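Local atomic coordinates of putative acetyltransferase (Streptococcus mutans, PDB entry 4E2A), a protein that probably transfers an acyl group, most likely acetyl from acetyl-CoA, to an acceptor substrate. Residues 91-96 against 111-116; 123-128 against 161-166. One frame throughout, in Å; residues are numbered along the deposited sequence.

Contact 1 (91-96 against 111-116); sequences DKESET and VNWGSS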
loop_
_atom_site.group_PDB
_atom_site.type_symbol
_atom_site.label_atom_id
_atom_site.label_comp_id
_atom_site.label_asym_id
_atom_site.label_seq_id
_atom_site.Cartn_x
_atom_site.Cartn_y
_atom_site.Cartn_z
ATOM N N ASP B 91 -2.673 -6.652 -21.140
ATOM C CA ASP B 91 -2.686 -5.208 -20.889
ATOM C C ASP B 91 -1.851 -4.447 -21.944
ATOM O O ASP B 91 -0.663 -4.710 -22.126
ATOM C CB ASP B 91 -2.162 -4.967 -19.465
ATOM C CG ASP B 91 -2.162 -3.506 -19.058
ATOM O OD1 ASP B 91 -2.182 -2.629 -19.943
ATOM O OD2 ASP B 91 -2.124 -3.236 -17.832
ATOM N N LYS B 92 -2.476 -3.499 -22.633
ATOM C CA LYS B 92 -1.800 -2.761 -23.700
ATOM C C LYS B 92 -0.773 -1.751 -23.187
ATOM O O LYS B 92 0.092 -1.307 -23.930
ATOM C CB LYS B 92 -2.828 -2.016 -24.553
ATOM C CG LYS B 92 -4.071 -2.827 -24.897
ATOM C CD LYS B 92 -3.763 -3.955 -25.878
ATOM C CE LYS B 92 -3.600 -3.429 -27.303
ATOM N NZ LYS B 92 -3.711 -4.521 -28.314
ATOM N N GLU B 93 -0.882 -1.368 -21.921
ATOM C CA GLU B 93 0.030 -0.371 -21.375
ATOM C C GLU B 93 1.055 -0.986 -20.425
ATOM O O GLU B 93 1.518 -0.338 -19.486
ATOM C CB GLU B 93 -0.758 0.748 -20.694
ATOM C CG GLU B 93 -1.574 1.596 -21.696
ATOM C CD GLU B 93 -2.211 2.826 -21.068
ATOM O OE1 GLU B 93 -3.007 2.672 -20.111
ATOM O OE2 GLU B 93 -1.913 3.945 -21.542
ATOM N N SER B 94 1.377 -2.259 -20.655
ATOM C CA SER B 94 2.372 -2.948 -19.837
ATOM C C SER B 94 3.073 -4.018 -20.660
ATOM O O SER B 94 2.493 -4.577 -21.586
ATOM C CB SER B 94 1.690 -3.592 -18.618
ATOM O OG SER B 94 2.617 -4.351 -17.854
ATOM N N GLU B 95 4.322 -4.317 -20.336
ATOM C CA GLU B 95 4.931 -5.478 -20.961
ATOM C C GLU B 95 5.625 -6.364 -19.957
ATOM O O GLU B 95 6.192 -5.883 -18.974
ATOM C CB GLU B 95 5.848 -5.083 -22.106
ATOM C CG GLU B 95 5.065 -4.634 -23.345
ATOM C CD GLU B 95 5.915 -3.869 -24.339
ATOM O OE1 GLU B 95 7.067 -3.547 -23.989
ATOM O OE2 GLU B 95 5.429 -3.595 -25.461
ATOM N N THR B 96 5.527 -7.670 -20.179
ATOM C CA THR B 96 6.296 -8.610 -19.380
ATOM C C THR B 96 7.285 -9.382 -20.265
ATOM O O THR B 96 6.904 -9.932 -21.314
ATOM C CB THR B 96 5.383 -9.595 -18.623
ATOM O OG1 THR B 96 4.474 -8.869 -17.790
ATOM C CG2 THR B 96 6.204 -10.543 -17.746
ATOM N N VAL B 111 7.208 -4.035 -16.996
ATOM C CA VAL B 111 7.231 -2.569 -17.133
ATOM C C VAL B 111 5.839 -1.980 -17.417
ATOM O O VAL B 111 5.011 -2.632 -18.020
ATOM C CB VAL B 111 8.269 -2.101 -18.193
ATOM C CG1 VAL B 111 9.699 -2.393 -17.680
ATOM C CG2 VAL B 111 8.020 -2.784 -19.516
ATOM N N ASN B 112 5.580 -0.760 -16.946
ATOM C CA ASN B 112 4.277 -0.130 -17.122
ATOM C C ASN B 112 4.370 1.300 -17.640
ATOM O O ASN B 112 5.353 2.002 -17.389
ATOM C CB ASN B 112 3.494 -0.065 -15.803
ATOM C CG ASN B 112 3.469 -1.373 -15.045
ATOM O OD1 ASN B 112 3.694 -1.388 -13.834
ATOM N ND2 ASN B 112 3.155 -2.458 -15.727
ATOM N N TRP B 113 3.328 1.732 -18.342
ATOM C CA TRP B 113 3.145 3.143 -18.655
ATOM C C TRP B 113 1.642 3.460 -18.744
ATOM O O TRP B 113 0.816 2.554 -18.595
ATOM C CB TRP B 113 3.875 3.519 -19.943
ATOM C CG TRP B 113 3.368 2.825 -21.168
ATOM C CD1 TRP B 113 2.436 3.301 -22.049
ATOM C CD2 TRP B 113 3.778 1.546 -21.667
ATOM N NE1 TRP B 113 2.238 2.388 -23.067
ATOM C CE2 TRP B 113 3.054 1.305 -22.856
ATOM C CE3 TRP B 113 4.687 0.573 -21.227
ATOM C CZ2 TRP B 113 3.197 0.128 -23.597
ATOM C CZ3 TRP B 113 4.830 -0.590 -21.967
ATOM C CH2 TRP B 113 4.087 -0.803 -23.140
ATOM N N GLY B 114 1.287 4.723 -18.979
ATOM C CA GLY B 114 -0.119 5.118 -19.021
ATOM C C GLY B 114 -0.842 4.831 -17.715
ATOM O O GLY B 114 -0.299 5.055 -16.621
ATOM N N SER B 115 -2.074 4.334 -17.817
ATOM C CA SER B 115 -2.888 4.067 -16.629
ATOM C C SER B 115 -2.459 2.784 -15.916
ATOM O O SER B 115 -2.865 2.530 -14.779
ATOM C CB SER B 115 -4.380 3.985 -16.996
ATOM O OG SER B 115 -4.603 2.904 -17.891
ATOM N N SER B 116 -1.627 1.979 -16.575
ATOM C CA SER B 116 -1.181 0.718 -15.977
ATOM C C SER B 116 -0.061 0.884 -14.945
ATOM O O SER B 116 0.322 -0.079 -14.268
ATOM C CB SER B 116 -0.766 -0.277 -17.064
ATOM O OG SER B 116 -1.887 -0.636 -17.852
#
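E93 is gripped through both its side chain and its carbonyl by the segment 111-116. Its extended side chain reaches past G114, and OE1 takes two bonds from S115: the hydroxyl OG comes nearly along the C-O axis at 2.7 Å, whereas the backbone N approaches from above the carboxylate plane. The carbonyl oxygen of E93 accepts a bond from W113 N (3.0 Å). W113 CG lies between the backbone N and the carbonyl carbon (chi1 63°), which lays the indole over E93, with E93 CA against the face of its five-membered ring, 4.0 Å from the centroid. The carboxylate carbon CD of E95 meets the rim of this indole near the ring plane, 3.8 Å from CH2; E95 OE1 is hydrogen-bonded to Y97 OH. S116 OG donates to the syn lone pair of D91 OD2 (2.6 Å), while D91 OD1 receives E93 N in an Asx turn, tying the bend that positions E93. Further along, S94 OG and E95 N approach V111 O from opposite faces of its carbonyl plane, and V111 N returns a bond to E95 O. The pairs S94-N112 and E95-V111 mark the open end of the antiparallel hairpin formed by strands 94-101 and 104-113.

Contact 2 (123-128 against 161-166); sequences EDAFEI and WVWLGV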
loop_
_atom_site.group_PDB
_atom_site.type_symbol
_atom_site.label_atom_id
_atom_site.label_comp_id
_atom_site.label_asym_id
_atom_site.label_seq_id
_atom_site.Cartn_x
_atom_site.Cartn_y
_atom_site.Cartn_z
ATOM N N GLU B 123 4.225 12.762 -15.045
ATOM C CA GLU B 123 3.610 12.821 -16.355
ATOM C C GLU B 123 4.550 12.212 -17.399
ATOM O O GLU B 123 5.771 12.309 -17.274
ATOM C CB GLU B 123 3.274 14.272 -16.712
ATOM C CG GLU B 123 2.233 14.912 -15.797
ATOM C CD GLU B 123 2.219 16.435 -15.889
ATOM O OE1 GLU B 123 1.850 17.090 -14.886
ATOM O OE2 GLU B 123 2.577 16.976 -16.963
ATOM N N ASP B 124 3.985 11.587 -18.430
ATOM C CA ASP B 124 4.804 11.062 -19.515
ATOM C C ASP B 124 5.891 10.141 -18.998
ATOM O O ASP B 124 7.060 10.262 -19.419
ATOM C CB ASP B 124 5.472 12.202 -20.288
ATOM C CG ASP B 124 4.630 12.697 -21.429
ATOM O OD1 ASP B 124 4.605 13.929 -21.659
ATOM O OD2 ASP B 124 3.992 11.851 -22.092
ATOM N N ALA B 125 5.494 9.233 -18.103
ATOM C CA ALA B 125 6.423 8.369 -17.370
ATOM C C ALA B 125 6.260 6.872 -17.673
ATOM O O ALA B 125 5.201 6.431 -18.127
ATOM C CB ALA B 125 6.307 8.619 -15.878
ATOM N N PHE B 126 7.329 6.122 -17.377
ATOM C CA PHE B 126 7.492 4.690 -17.640
ATOM C C PHE B 126 8.034 4.055 -16.336
ATOM O O PHE B 126 9.024 4.522 -15.779
ATOM C CB PHE B 126 8.506 4.560 -18.795
ATOM C CG PHE B 126 8.792 3.153 -19.264
ATOM C CD1 PHE B 126 8.365 2.728 -20.526
ATOM C CD2 PHE B 126 9.572 2.297 -18.514
ATOM C CE1 PHE B 126 8.656 1.452 -21.001
ATOM C CE2 PHE B 126 9.880 1.004 -18.983
ATOM C CZ PHE B 126 9.420 0.585 -20.223
ATOM N N GLU B 127 7.386 2.991 -15.868
ATOM C CA GLU B 127 7.675 2.384 -14.573
ATOM C C GLU B 127 8.352 1.023 -14.726
ATOM O O GLU B 127 7.907 0.195 -15.495
ATOM C CB GLU B 127 6.375 2.199 -13.765
ATOM C CG GLU B 127 6.561 1.416 -12.462
ATOM C CD GLU B 127 5.240 1.071 -11.759
ATOM O OE1 GLU B 127 4.162 1.296 -12.329
ATOM O OE2 GLU B 127 5.286 0.561 -10.624
ATOM N N ILE B 128 9.437 0.801 -13.999
ATOM C CA ILE B 128 9.996 -0.545 -13.895
ATOM C C ILE B 128 9.453 -1.133 -12.593
ATOM O O ILE B 128 9.819 -0.681 -11.500
ATOM C CB ILE B 128 11.536 -0.538 -13.930
ATOM C CG1 ILE B 128 12.030 0.162 -15.206
ATOM C CG2 ILE B 128 12.072 -1.965 -13.876
ATOM C CD1 ILE B 128 13.507 0.628 -15.120
ATOM N N TRP B 161 10.244 10.231 -18.524
ATOM C CA TRP B 161 10.842 9.712 -17.292
ATOM C C TRP B 161 10.684 8.187 -17.163
ATOM O O TRP B 161 9.698 7.601 -17.617
ATOM C CB TRP B 161 10.249 10.412 -16.047
ATOM C CG TRP B 161 10.320 11.897 -16.098
ATOM C CD1 TRP B 161 9.337 12.750 -16.498
ATOM C CD2 TRP B 161 11.448 12.720 -15.756
ATOM N NE1 TRP B 161 9.777 14.056 -16.422
ATOM C CE2 TRP B 161 11.066 14.061 -15.973
ATOM C CE3 TRP B 161 12.738 12.445 -15.292
ATOM C CZ2 TRP B 161 11.936 15.129 -15.740
ATOM C CZ3 TRP B 161 13.600 13.518 -15.062
ATOM C CH2 TRP B 161 13.189 14.836 -15.283
ATOM N N VAL B 162 11.688 7.559 -16.574
ATOM C CA VAL B 162 11.565 6.189 -16.097
ATOM C C VAL B 162 11.765 6.268 -14.589
ATOM O O VAL B 162 12.626 7.008 -14.103
ATOM C CB VAL B 162 12.595 5.253 -16.782
ATOM C CG1 VAL B 162 14.009 5.739 -16.540
ATOM C CG2 VAL B 162 12.441 3.798 -16.304
ATOM N N TRP B 163 10.924 5.561 -13.843
ATOM C CA TRP B 163 10.982 5.590 -12.394
ATOM C C TRP B 163 10.808 4.213 -11.750
ATOM O O TRP B 163 10.318 3.264 -12.366
ATOM C CB TRP B 163 9.933 6.567 -11.837
ATOM C CG TRP B 163 8.524 6.105 -12.000
ATOM C CD1 TRP B 163 7.756 6.210 -13.117
ATOM C CD2 TRP B 163 7.711 5.458 -11.010
ATOM N NE1 TRP B 163 6.511 5.694 -12.879
ATOM C CE2 TRP B 163 6.457 5.221 -11.607
ATOM C CE3 TRP B 163 7.920 5.070 -9.687
ATOM C CZ2 TRP B 163 5.408 4.597 -10.913
ATOM C CZ3 TRP B 163 6.880 4.448 -9.003
ATOM C CH2 TRP B 163 5.645 4.212 -9.621
ATOM N N LEU B 164 11.214 4.117 -10.491
ATOM C CA LEU B 164 11.011 2.906 -9.722
ATOM C C LEU B 164 10.973 3.265 -8.236
ATOM O O LEU B 164 11.351 4.365 -7.848
ATOM C CB LEU B 164 12.111 1.885 -10.034
ATOM C CG LEU B 164 13.565 2.368 -9.969
ATOM C CD1 LEU B 164 14.001 2.385 -8.530
ATOM C CD2 LEU B 164 14.468 1.433 -10.772
ATOM N N GLY B 165 10.480 2.345 -7.418
ATOM C CA GLY B 165 10.436 2.551 -5.986
ATOM C C GLY B 165 11.507 1.741 -5.296
ATOM O O GLY B 165 11.816 0.637 -5.721
ATOM N N VAL B 166 12.081 2.295 -4.232
ATOM C CA VAL B 166 13.075 1.575 -3.450
ATOM C C VAL B 166 12.845 1.843 -1.962
ATOM O O VAL B 166 12.485 2.951 -1.567
ATOM C CB VAL B 166 14.525 1.980 -3.838
ATOM C CG1 VAL B 166 14.768 3.455 -3.528
ATOM C CG2 VAL B 166 15.546 1.104 -3.113
HETATM O O HOH W 1 9.372 -0.101 -8.835
#
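Two neighbouring parallel strands of the central sheet meet here in a largely buried contact, the first half of strand 125-133 running beside strand 161-167. Backbone bonds hold the register: F126 N donates to W161 O (2.8 Å), W163 N to F126 O (2.9 Å) and I128 N to W163 O. Ahead of them, the bond from W161 N to D124 O is weak. Beyond the last direct bond a water takes over, donating to I128 O and accepting from G165 N at 3.0 Å, where the strands have begun to part.

On the face carrying A125, E127 and W163, the indole of W163 leans across to the other strand. Its CG sits between the backbone N and the carbonyl carbon (chi1 70°), which brings CD1 to 3.9 Å from A125 CB and the benzene portion alongside E127. There E127 CG lies over one face of the six-membered ring, 4.0 Å from its centroid, and the carboxylate continues over the rim, only 18° from parallel to the ring. Q117 OE1 accepts from W163 NE1, and T118 OG1 is hydrogen-bonded to E127 OE2, so neighbouring loop residues fix both polar ends. Helix 142-157 connects the strands, making a beta-alpha-beta unit of the GNAT fold, and its A154 and F147 pack on the opposite face. That face holds F126 and V162, whose CG2, anti to the backbone N, touches I128 CD1 at 3.5 Å and also approaches F126 CD2. At the start of the pairing, the W161 ring presents its edge to E123 O, with K203 in a cation-pi interaction with the indole.

Overall arrangement
Contacts 1 and 2 lie in series along the chain, with centres about 11 Å apart, and belong to one mixed sheet. Strands 104-113 and 125-133 are antiparallel neighbours, so the second partner of contact 1 abuts the first partner of contact 2. N112 O and E127 N, 2.7 Å apart, form a probable hydrogen bond at this seam, and V111 CB packs against F126 CZ at 3.6 Å. Contact 1 is antiparallel and contact 2 parallel, two pairings of the sheet separated by the antiparallel one between 104-113 and 125-133. In GNAT enzymes acetyl-CoA typically binds where the equivalents of strands 125-133 and 161-167 splay apart, beyond the residues paired in contact 2.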